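4'-phospho-dehydrooxetanocin synthase (PDB 5UL3) catalyses the oxidative ring contraction of dAMP to an oxetane aldehyde in oxetanocin A biosynthesis, using cobalamin, a [4Fe-4S] cluster and S-adenosylmethionine. Local coordinates at residues L197-I200 against Y201-E205; K521-I524 against E525-T529; A596-M599 against W600-N604. One frame throughout, in Å; residues are numbered along the deposited sequence. Where two conformers were deposited one is given.

Interaction 1: residues L197-I200 against Y201-E205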
ATOM      1  N   LEU A 197      21.500  -3.814 -10.433  1.00 28.73           N
ATOM      2  CA  LEU A 197      21.791  -3.242 -11.748  1.00 27.49           C
ATOM      3  C   LEU A 197      23.264  -3.412 -12.111  1.00 30.67           C
ATOM      4  O   LEU A 197      23.594  -3.740 -13.256  1.00 28.84           O
ATOM      5  CB  LEU A 197      21.397  -1.760 -11.773  1.00 30.98           C
ATOM      6  CG  LEU A 197      19.875  -1.547 -11.851  1.00 29.23           C
ATOM      7  CD1 LEU A 197      19.480  -0.078 -11.589  1.00 29.15           C
ATOM      8  CD2 LEU A 197      19.353  -2.025 -13.213  1.00 29.00           C
ATOM      9  N   ASP A 198      24.165  -3.170 -11.155  1.00 32.42           N
ATOM     10  CA  ASP A 198      25.592  -3.384 -11.404  1.00 35.78           C
ATOM     11  C   ASP A 198      25.854  -4.785 -11.952  1.00 29.13           C
ATOM     12  O   ASP A 198      26.532  -4.948 -12.971  1.00 34.88           O
ATOM     13  CB  ASP A 198      26.393  -3.162 -10.117  1.00 33.84           C
ATOM     14  CG  ASP A 198      26.571  -1.690  -9.766  1.00 35.30           C
ATOM     15  OD1 ASP A 198      26.183  -0.783 -10.544  1.00 33.88           O
ATOM     16  OD2 ASP A 198      27.112  -1.438  -8.674  1.00 36.00           O
ATOM     17  N   LEU A 199      25.281  -5.809 -11.301  1.00 29.26           N
ATOM     18  CA  LEU A 199      25.488  -7.196 -11.713  1.00 26.34           C
ATOM     19  C   LEU A 199      24.818  -7.505 -13.049  1.00 35.32           C
ATOM     20  O   LEU A 199      25.350  -8.280 -13.851  1.00 30.91           O
ATOM     21  CB  LEU A 199      24.953  -8.131 -10.638  1.00 24.57           C
ATOM     22  CG  LEU A 199      25.868  -8.268  -9.434  1.00 33.58           C
ATOM     23  CD1 LEU A 199      25.066  -8.771  -8.262  1.00 35.83           C
ATOM     24  CD2 LEU A 199      26.979  -9.243  -9.795  1.00 31.74           C
ATOM     25  N   ILE A 200      23.636  -6.932 -13.293  1.00 29.45           N
ATOM     26  CA  ILE A 200      22.976  -7.130 -14.581  1.00 28.84           C
ATOM     27  C   ILE A 200      23.846  -6.599 -15.708  1.00 27.79           C
ATOM     28  O   ILE A 200      24.055  -7.274 -16.722  1.00 30.08           O
ATOM     29  CB  ILE A 200      21.593  -6.452 -14.588  1.00 28.39           C
ATOM     30  CG1 ILE A 200      20.626  -7.223 -13.692  1.00 28.25           C
ATOM     31  CG2 ILE A 200      21.066  -6.355 -16.027  1.00 28.26           C
ATOM     32  CD1 ILE A 200      19.296  -6.480 -13.471  1.00 31.76           C
ATOM     33  N   TYR A 201      24.339  -5.362 -15.564  1.00 29.13           N
ATOM     34  CA  TYR A 201      25.128  -4.775 -16.644  1.00 29.29           C
ATOM     35  C   TYR A 201      26.491  -5.451 -16.775  1.00 32.17           C
ATOM     36  O   TYR A 201      26.999  -5.589 -17.893  1.00 35.78           O
ATOM     37  CB  TYR A 201      25.298  -3.274 -16.441  1.00 32.79           C
ATOM     38  CG  TYR A 201      24.065  -2.481 -16.820  1.00 34.76           C
ATOM     39  CD1 TYR A 201      23.701  -2.328 -18.148  1.00 34.76           C
ATOM     40  CD2 TYR A 201      23.268  -1.894 -15.848  1.00 36.03           C
ATOM     41  CE1 TYR A 201      22.578  -1.611 -18.505  1.00 35.50           C
ATOM     42  CE2 TYR A 201      22.138  -1.177 -16.195  1.00 36.74           C
ATOM     43  CZ  TYR A 201      21.797  -1.044 -17.528  1.00 30.92           C
ATOM     44  OH  TYR A 201      20.672  -0.331 -17.896  1.00 31.98           O
ATOM     45  N   SER A 202      27.095  -5.889 -15.664  1.00 32.95           N
ATOM     46  CA  SER A 202      28.358  -6.614 -15.813  1.00 36.63           C
ATOM     47  C   SER A 202      28.157  -7.926 -16.567  1.00 37.61           C
ATOM     48  O   SER A 202      29.041  -8.336 -17.328  1.00 38.13           O
ATOM     49  CB  SER A 202      29.029  -6.849 -14.450  1.00 35.76           C
ATOM     50  OG  SER A 202      28.253  -7.652 -13.579  1.00 39.54           O
ATOM     51  N   HIS A 203      26.994  -8.571 -16.424  1.00 31.66           N
ATOM     52  CA  HIS A 203      26.740  -9.785 -17.190  1.00 26.64           C
ATOM     53  C   HIS A 203      26.325  -9.498 -18.627  1.00 31.69           C
ATOM     54  O   HIS A 203      26.603 -10.307 -19.520  1.00 30.57           O
ATOM     55  CB  HIS A 203      25.689 -10.641 -16.488  1.00 30.65           C
ATOM     56  CG  HIS A 203      26.238 -11.412 -15.329  1.00 30.06           C
ATOM     57  ND1 HIS A 203      26.420 -10.856 -14.080  1.00 39.79           N
ATOM     58  CD2 HIS A 203      26.694 -12.684 -15.249  1.00 27.98           C
ATOM     59  CE1 HIS A 203      26.939 -11.763 -13.269  1.00 38.40           C
ATOM     60  NE2 HIS A 203      27.110 -12.882 -13.953  1.00 30.05           N
ATOM     61  N   ILE A 204      25.650  -8.376 -18.883  1.00 29.41           N
ATOM     62  CA  ILE A 204      25.438  -7.975 -20.274  1.00 31.48           C
ATOM     63  C   ILE A 204      26.781  -7.755 -20.948  1.00 30.44           C
ATOM     64  O   ILE A 204      27.023  -8.227 -22.067  1.00 33.93           O
ATOM     65  CB  ILE A 204      24.564  -6.709 -20.352  1.00 31.82           C
ATOM     66  CG1 ILE A 204      23.116  -7.024 -19.981  1.00 35.49           C
ATOM     67  CG2 ILE A 204      24.631  -6.105 -21.751  1.00 32.78           C
ATOM     68  CD1 ILE A 204      22.229  -5.771 -19.940  1.00 34.95           C
ATOM     69  N   GLU A 205      27.681  -7.059 -20.252  1.00 29.31           N
ATOM     70  CA  GLU A 205      29.016  -6.776 -20.766  1.00 35.38           C
ATOM     71  C   GLU A 205      29.790  -8.059 -21.045  1.00 41.97           C
ATOM     72  O   GLU A 205      30.607  -8.109 -21.972  1.00 36.60           O
ATOM     73  CB  GLU A 205      29.757  -5.910 -19.745  1.00 41.36           C
ATOM     74  CG  GLU A 205      30.898  -5.084 -20.302  1.00 65.26           C
ATOM     75  CD  GLU A 205      30.426  -3.904 -21.128  1.00 69.97           C
ATOM     76  OE1 GLU A 205      29.201  -3.767 -21.349  1.00 64.06           O
ATOM     77  OE2 GLU A 205      31.289  -3.105 -21.553  1.00 74.92           O
TER
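The last turns of helix 190-205, the crossover helix between two strands of the cobalamin-housing Rossmann fold, bring Leu199 against Ser202 and His203 around one carbonyl oxygen. Leu199 O accepts three hydrogen bonds. The backbone His203 N supplies the usual helical one at 3.1 Å, and the imidazole of the same residue adds a second from His203 ND1 to Leu199 O at 2.8 Å. With chi1 at -78°, the His203 ring folds back alongside its own backbone N, and the oxygen lies at the ring edge, within 5° of its plane; the bond implies that ND1 carries a proton. The third donor is Ser202 OG, 3.0 Å from Leu199 O and well above the carbonyl plane. Serine suits this exposed position, because its short hydroxyl can turn back onto the preceding turn.

In the beta-alpha-beta unit formed with strands 180-184 and 212-216, the flank of the helix that faces the sheet is apolar. Leu197 and Tyr201 lie side by side and point the same way, with Leu197 CD2 4.2 Å from Tyr201 CE2. Three residues along, Ile200 CG2 meets Ile204 CD1 at 4.1 Å. These four side chains all touch Ile213 of strand 212-216, where branched aliphatic groups and a phenol ring fill the helix-sheet interface. The Asp198 carboxylate makes a salt bridge to Arg230 and a hydrogen bond to Tyr231, whose ring also meets that of Tyr201.

Interaction 2: residues K521-I524 against E525-T529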
ATOM      1  N   LYS A 521     -26.995  14.816  21.799  1.00 47.78           N
ATOM      2  CA  LYS A 521     -25.899  14.731  22.759  1.00 47.27           C
ATOM      3  C   LYS A 521     -26.097  13.586  23.746  1.00 44.27           C
ATOM      4  O   LYS A 521     -25.121  12.960  24.171  1.00 44.84           O
ATOM      5  CB  LYS A 521     -25.751  16.057  23.504  1.00 54.41           C
ATOM      6  CG  LYS A 521     -24.580  16.088  24.466  1.00 62.32           C
ATOM      7  CD  LYS A 521     -23.263  15.924  23.724  1.00 73.17           C
ATOM      8  CE  LYS A 521     -22.155  15.431  24.649  1.00 70.12           C
ATOM      9  NZ  LYS A 521     -21.812  13.996  24.401  1.00 61.19           N
ATOM     10  N   GLU A 522     -27.345  13.300  24.126  1.00 48.84           N
ATOM     11  CA  GLU A 522     -27.592  12.169  25.016  1.00 46.21           C
ATOM     12  C   GLU A 522     -27.282  10.852  24.322  1.00 44.08           C
ATOM     13  O   GLU A 522     -26.748   9.927  24.942  1.00 41.14           O
ATOM     14  CB  GLU A 522     -29.042  12.178  25.501  1.00 59.87           C
ATOM     15  CG  GLU A 522     -29.368  13.278  26.499  1.00 70.68           C
ATOM     16  CD  GLU A 522     -30.677  13.025  27.222  1.00 88.28           C
ATOM     17  OE1 GLU A 522     -31.336  12.007  26.917  1.00 87.81           O
ATOM     18  OE2 GLU A 522     -31.044  13.838  28.099  1.00 92.04           O
ATOM     19  N   PHE A 523     -27.622  10.748  23.037  1.00 44.07           N
ATOM     20  CA  PHE A 523     -27.334   9.534  22.282  1.00 40.49           C
ATOM     21  C   PHE A 523     -25.829   9.305  22.174  1.00 37.20           C
ATOM     22  O   PHE A 523     -25.335   8.204  22.445  1.00 34.76           O
ATOM     23  CB  PHE A 523     -27.978   9.632  20.897  1.00 40.89           C
ATOM     24  CG  PHE A 523     -27.890   8.377  20.080  1.00 44.14           C
ATOM     25  CD1 PHE A 523     -28.852   7.390  20.197  1.00 42.14           C
ATOM     26  CD2 PHE A 523     -26.867   8.206  19.156  1.00 39.11           C
ATOM     27  CE1 PHE A 523     -28.787   6.245  19.424  1.00 43.73           C
ATOM     28  CE2 PHE A 523     -26.798   7.064  18.384  1.00 37.63           C
ATOM     29  CZ  PHE A 523     -27.756   6.082  18.516  1.00 39.67           C
ATOM     30  N   ILE A 524     -25.084  10.344  21.792  1.00 39.07           N
ATOM     31  CA  ILE A 524     -23.630  10.235  21.699  1.00 32.57           C
ATOM     32  C   ILE A 524     -23.039   9.787  23.033  1.00 43.52           C
ATOM     33  O   ILE A 524     -22.212   8.866  23.087  1.00 38.32           O
ATOM     34  CB  ILE A 524     -23.030  11.567  21.222  1.00 39.01           C
ATOM     35  CG1 ILE A 524     -23.498  11.867  19.791  1.00 36.95           C
ATOM     36  CG2 ILE A 524     -21.526  11.525  21.306  1.00 44.11           C
ATOM     37  CD1 ILE A 524     -23.427  13.347  19.403  1.00 39.43           C
ATOM     38  N   GLU A 525     -23.477  10.409  24.134  1.00 44.10           N
ATOM     39  CA  GLU A 525     -22.992  10.014  25.457  1.00 45.28           C
ATOM     40  C   GLU A 525     -23.322   8.559  25.775  1.00 38.66           C
ATOM     41  O   GLU A 525     -22.491   7.837  26.341  1.00 41.56           O
ATOM     42  CB  GLU A 525     -23.579  10.933  26.526  1.00 44.10           C
ATOM     43  CG  GLU A 525     -22.697  12.117  26.813  1.00 62.72           C
ATOM     44  CD  GLU A 525     -21.272  11.696  27.081  1.00 58.61           C
ATOM     45  OE1 GLU A 525     -21.036  11.036  28.120  1.00 53.84           O
ATOM     46  OE2 GLU A 525     -20.397  12.006  26.239  1.00 67.78           O
ATOM     47  N   LYS A 526     -24.529   8.109  25.426  1.00 39.39           N
ATOM     48  CA  LYS A 526     -24.924   6.742  25.755  1.00 41.24           C
ATOM     49  C   LYS A 526     -24.054   5.711  25.047  1.00 43.20           C
ATOM     50  O   LYS A 526     -23.742   4.661  25.621  1.00 42.38           O
ATOM     51  CB  LYS A 526     -26.390   6.514  25.393  1.00 46.39           C
ATOM     52  CG  LYS A 526     -26.844   5.079  25.580  1.00 50.53           C
ATOM     53  CD  LYS A 526     -28.281   4.874  25.130  1.00 51.43           C
ATOM     54  CE  LYS A 526     -28.733   3.445  25.417  1.00 59.09           C
ATOM     55  NZ  LYS A 526     -30.035   3.116  24.767  1.00 64.08           N
ATOM     56  N   HIS A 527     -23.632   5.999  23.815  1.00 37.84           N
ATOM     57  CA  HIS A 527     -22.996   4.998  22.970  1.00 31.07           C
ATOM     58  C   HIS A 527     -21.482   5.152  22.839  1.00 32.22           C
ATOM     59  O   HIS A 527     -20.849   4.313  22.188  1.00 36.23           O
ATOM     60  CB  HIS A 527     -23.645   5.019  21.583  1.00 38.88           C
ATOM     61  CG  HIS A 527     -25.058   4.518  21.572  1.00 39.27           C
ATOM     62  ND1 HIS A 527     -25.372   3.174  21.587  1.00 41.66           N
ATOM     63  CD2 HIS A 527     -26.240   5.179  21.538  1.00 41.09           C
ATOM     64  CE1 HIS A 527     -26.685   3.030  21.567  1.00 40.92           C
ATOM     65  NE2 HIS A 527     -27.235   4.231  21.530  1.00 40.08           N
ATOM     66  N   LYS A 528     -20.883   6.173  23.438  1.00 33.49           N
ATOM     67  CA  LYS A 528     -19.449   6.383  23.288  1.00 32.49           C
ATOM     68  C   LYS A 528     -18.665   5.241  23.926  1.00 39.12           C
ATOM     69  O   LYS A 528     -19.128   4.589  24.868  1.00 38.37           O
ATOM     70  CB  LYS A 528     -19.046   7.721  23.914  1.00 35.81           C
ATOM     71  CG  LYS A 528     -19.011   7.699  25.442  1.00 34.07           C
ATOM     72  CD  LYS A 528     -18.730   9.079  26.045  1.00 48.64           C
ATOM     73  CE  LYS A 528     -18.552   8.973  27.565  1.00 48.75           C
ATOM     74  NZ  LYS A 528     -18.562  10.303  28.242  1.00 59.58           N
ATOM     75  N   THR A 529     -17.475   4.964  23.384  1.00 31.98           N
ATOM     76  CA  THR A 529     -16.588   4.032  24.080  1.00 32.87           C
ATOM     77  C   THR A 529     -15.925   4.678  25.288  1.00 36.90           C
ATOM     78  O   THR A 529     -15.417   3.959  26.156  1.00 39.44           O
ATOM     79  CB  THR A 529     -15.474   3.484  23.171  1.00 33.68           C
ATOM     80  OG1 THR A 529     -14.572   4.548  22.819  1.00 31.70           O
ATOM     81  CG2 THR A 529     -16.032   2.808  21.904  1.00 32.61           C
TER
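A surface contact in the short helix 521-527 and the residue just after it pairs Lys521 with Glu525 and Phe523 with His527, each four residues apart. Lys521 and Glu525 run side by side, and Lys521 NZ donates at 3.1 Å to Glu525 OE2, which accepts through its anti lone pair, away from the other oxygen. The lysine reaches this oxygen because its chain, bent at chi2 (63°) and again at chi4, curls along the helix. The other carboxylate oxygen is taken by Lys528, whose NZ lies 2.6 Å from Glu525 OE1 on the syn side. Glu525 is thus the centre of a three-residue salt-bridge network, and its carboxylate, gripped at both oxygens, probably balances the charges of the two lysines, Lys521 NZ lying 6.2 Å from Lys528 NZ.

The helix follows helix 510-519 within the radical SAM core region, and Lys528 is the first residue to leave helical geometry. On another side, His527 CD2 and NE2 lie over one face of the Phe523 ring, CD2 3.4 Å above its centre; the two rings are oblique, their planes inclined at 47°. His527 NE2 comes within 3.3 Å of Phe523 CE1. Both rings also touch Ile503, and Phe523 reaches Leu517 of the preceding helix, a place suited to a large apolar ring.

Interaction 3: residues A596-M599 against W600-N604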
ATOM      1  N   ALA A 596      12.583  16.479  20.272  1.00 30.84           N
ATOM      2  CA  ALA A 596      12.471  15.782  21.552  1.00 30.96           C
ATOM      3  C   ALA A 596      11.537  14.583  21.445  1.00 25.97           C
ATOM      4  O   ALA A 596      11.805  13.529  22.026  1.00 28.93           O
ATOM      5  CB  ALA A 596      11.973  16.726  22.643  1.00 33.87           C
ATOM      6  N   CYS A 597      10.426  14.737  20.724  1.00 27.36           N
ATOM      7  CA  CYS A 597       9.499  13.619  20.563  1.00 28.41           C
ATOM      8  C   CYS A 597      10.137  12.482  19.777  1.00 30.75           C
ATOM      9  O   CYS A 597       9.911  11.306  20.091  1.00 27.84           O
ATOM     10  CB  CYS A 597       8.216  14.100  19.899  1.00 28.91           C
ATOM     11  SG  CYS A 597       7.167  15.079  20.997  1.00 31.24           S
ATOM     12  N   GLN A 598      10.940  12.798  18.752  1.00 27.83           N
ATOM     13  CA  GLN A 598      11.696  11.729  18.098  1.00 33.05           C
ATOM     14  C   GLN A 598      12.656  11.053  19.071  1.00 31.87           C
ATOM     15  O   GLN A 598      12.803   9.825  19.056  1.00 30.75           O
ATOM     16  CB  GLN A 598      12.470  12.253  16.890  1.00 33.27           C
ATOM     17  CG  GLN A 598      13.215  11.139  16.175  1.00 33.42           C
ATOM     18  CD  GLN A 598      12.253  10.153  15.529  1.00 36.74           C
ATOM     19  OE1 GLN A 598      11.407  10.542  14.721  1.00 38.73           O
ATOM     20  NE2 GLN A 598      12.368   8.882  15.887  1.00 35.72           N
ATOM     21  N   MET A 599      13.328  11.829  19.925  1.00 28.73           N
ATOM     22  CA  MET A 599      14.227  11.208  20.894  1.00 26.26           C
ATOM     23  C   MET A 599      13.452  10.355  21.894  1.00 25.71           C
ATOM     24  O   MET A 599      13.926   9.296  22.318  1.00 31.23           O
ATOM     25  CB  MET A 599      15.048  12.286  21.613  1.00 29.68           C
ATOM     26  CG  MET A 599      15.956  13.052  20.669  1.00 33.48           C
ATOM     27  SD  MET A 599      16.842  14.404  21.511  1.00 41.52           S
ATOM     28  CE  MET A 599      18.355  13.582  21.933  1.00 49.14           C
ATOM     29  N   TRP A 600      12.255  10.794  22.272  1.00 24.29           N
ATOM     30  CA  TRP A 600      11.401   9.974  23.123  1.00 26.32           C
ATOM     31  C   TRP A 600      11.113   8.639  22.450  1.00 27.43           C
ATOM     32  O   TRP A 600      11.279   7.579  23.055  1.00 27.79           O
ATOM     33  CB  TRP A 600      10.098  10.716  23.409  1.00 25.27           C
ATOM     34  CG  TRP A 600       9.089   9.936  24.194  1.00 28.00           C
ATOM     35  CD1 TRP A 600       8.042   9.194  23.694  1.00 29.75           C
ATOM     36  CD2 TRP A 600       8.995   9.853  25.621  1.00 27.42           C
ATOM     37  NE1 TRP A 600       7.312   8.653  24.736  1.00 27.07           N
ATOM     38  CE2 TRP A 600       7.879   9.041  25.924  1.00 27.02           C
ATOM     39  CE3 TRP A 600       9.743  10.390  26.672  1.00 32.48           C
ATOM     40  CZ2 TRP A 600       7.504   8.751  27.237  1.00 35.28           C
ATOM     41  CZ3 TRP A 600       9.361  10.106  27.974  1.00 31.02           C
ATOM     42  CH2 TRP A 600       8.257   9.297  28.245  1.00 29.28           C
ATOM     43  N   ILE A 601      10.688   8.684  21.187  1.00 27.82           N
ATOM     44  CA  ILE A 601      10.393   7.453  20.452  1.00 24.28           C
ATOM     45  C   ILE A 601      11.617   6.546  20.409  1.00 31.00           C
ATOM     46  O   ILE A 601      11.533   5.345  20.694  1.00 26.95           O
ATOM     47  CB  ILE A 601       9.884   7.795  19.043  1.00 26.31           C
ATOM     48  CG1 ILE A 601       8.483   8.392  19.156  1.00 25.62           C
ATOM     49  CG2 ILE A 601       9.936   6.540  18.144  1.00 28.23           C
ATOM     50  CD1 ILE A 601       8.014   9.173  17.924  1.00 26.07           C
ATOM     51  N   ASP A 602      12.781   7.109  20.069  1.00 31.46           N
ATOM     52  CA  ASP A 602      13.996   6.302  19.994  1.00 29.14           C
ATOM     53  C   ASP A 602      14.328   5.666  21.341  1.00 30.63           C
ATOM     54  O   ASP A 602      14.795   4.520  21.397  1.00 30.09           O
ATOM     55  CB  ASP A 602      15.170   7.163  19.514  1.00 34.30           C
ATOM     56  CG  ASP A 602      15.028   7.609  18.057  1.00 36.98           C
ATOM     57  OD1 ASP A 602      14.135   7.104  17.346  1.00 35.31           O
ATOM     58  OD2 ASP A 602      15.821   8.475  17.623  1.00 41.38           O
ATOM     59  N   SER A 603      14.082   6.395  22.436  0.50 28.09           N
ATOM     60  CA  SER A 603      14.439   5.949  23.780  0.50 29.17           C
ATOM     61  C   SER A 603      13.579   4.790  24.272  0.50 28.18           C
ATOM     62  O   SER A 603      13.994   4.068  25.187  0.50 26.78           O
ATOM     63  CB  SER A 603      14.330   7.121  24.763  0.50 27.44           C
ATOM     64  OG  SER A 603      12.978   7.512  24.986  0.50 23.03           O
ATOM     65  N   ASN A 604      12.393   4.605  23.703  1.00 29.56           N
ATOM     66  CA  ASN A 604      11.478   3.547  24.115  1.00 29.93           C
ATOM     67  C   ASN A 604      11.373   2.434  23.095  1.00 26.86           C
ATOM     68  O   ASN A 604      10.654   1.458  23.340  1.00 27.35           O
ATOM     69  CB  ASN A 604      10.081   4.117  24.358  1.00 25.99           C
ATOM     70  CG  ASN A 604      10.060   5.128  25.471  1.00 27.49           C
ATOM     71  OD1 ASN A 604      10.687   4.929  26.504  1.00 29.17           O
ATOM     72  ND2 ASN A 604       9.340   6.223  25.267  1.00 26.02           N
TER
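The backbone from Ala596 to Ser603 is regular alpha-helix, with four successive i to i+4 hydrogen bonds, from Trp600 N to Ala596 O at 2.8 Å through to Ser603 N to Met599 O at 2.9 Å. Across the same spacing, Gln598 NE2 donates to Asp602 OD1 at 2.9 Å. The Gln598 chain leaves with CG anti to the backbone N (chi1 -178°) and then bends at chi2, which swings the amide along the helix. The oxygen lies close to the amide plane, yet the amide meets Asp602 OD1 from above the carboxylate plane, the two flat groups being turned 43° apart. Gln598 NE2 also passes 4.1 Å from Ile601 CG2. The glutamine is long enough to span one turn and reach the short aspartate, and both polar groups can stand on this exposed flank.

Helix 588-617 belongs to the C-terminal helical region, and its other flank is buried against helices 620-648 and 683-709. Trp600 turns into that interface: its indole touches Ile636, Leu640 and Met690, while its NE1 is satisfied by Ser637 OG. Asn604 ND2 lies 3.1 Å above the plane of the Trp600 ring, toward its rim, and Asn604 OD1 accepts from Trp728. The small Ala596 touches Ile686 and Met690, its lone methyl letting helix 683-709 approach.

Overall arrangement
All three are local contacts along a helix, the second running just past its helix end, and they occur in series along the chain without touching. Interaction 1 belongs to the cobalamin-binding Rossmann fold, where the side chain of Leu197 is about 9 Å from the bound cobalamin and about 11 Å from that of Ser184, a cobalamin-binding residue. Interaction 3 approaches the active site from the C-terminal helices: the side chain of Gln598 is about 6 Å from that of Glu545, which binds S-adenosylmethionine, and about 11 Å from cobalamin. Interaction 2 lies away from these sites, its centre about 65 Å from that of interaction 1, across the chain's centre, and about 36 Å from that of interaction 3.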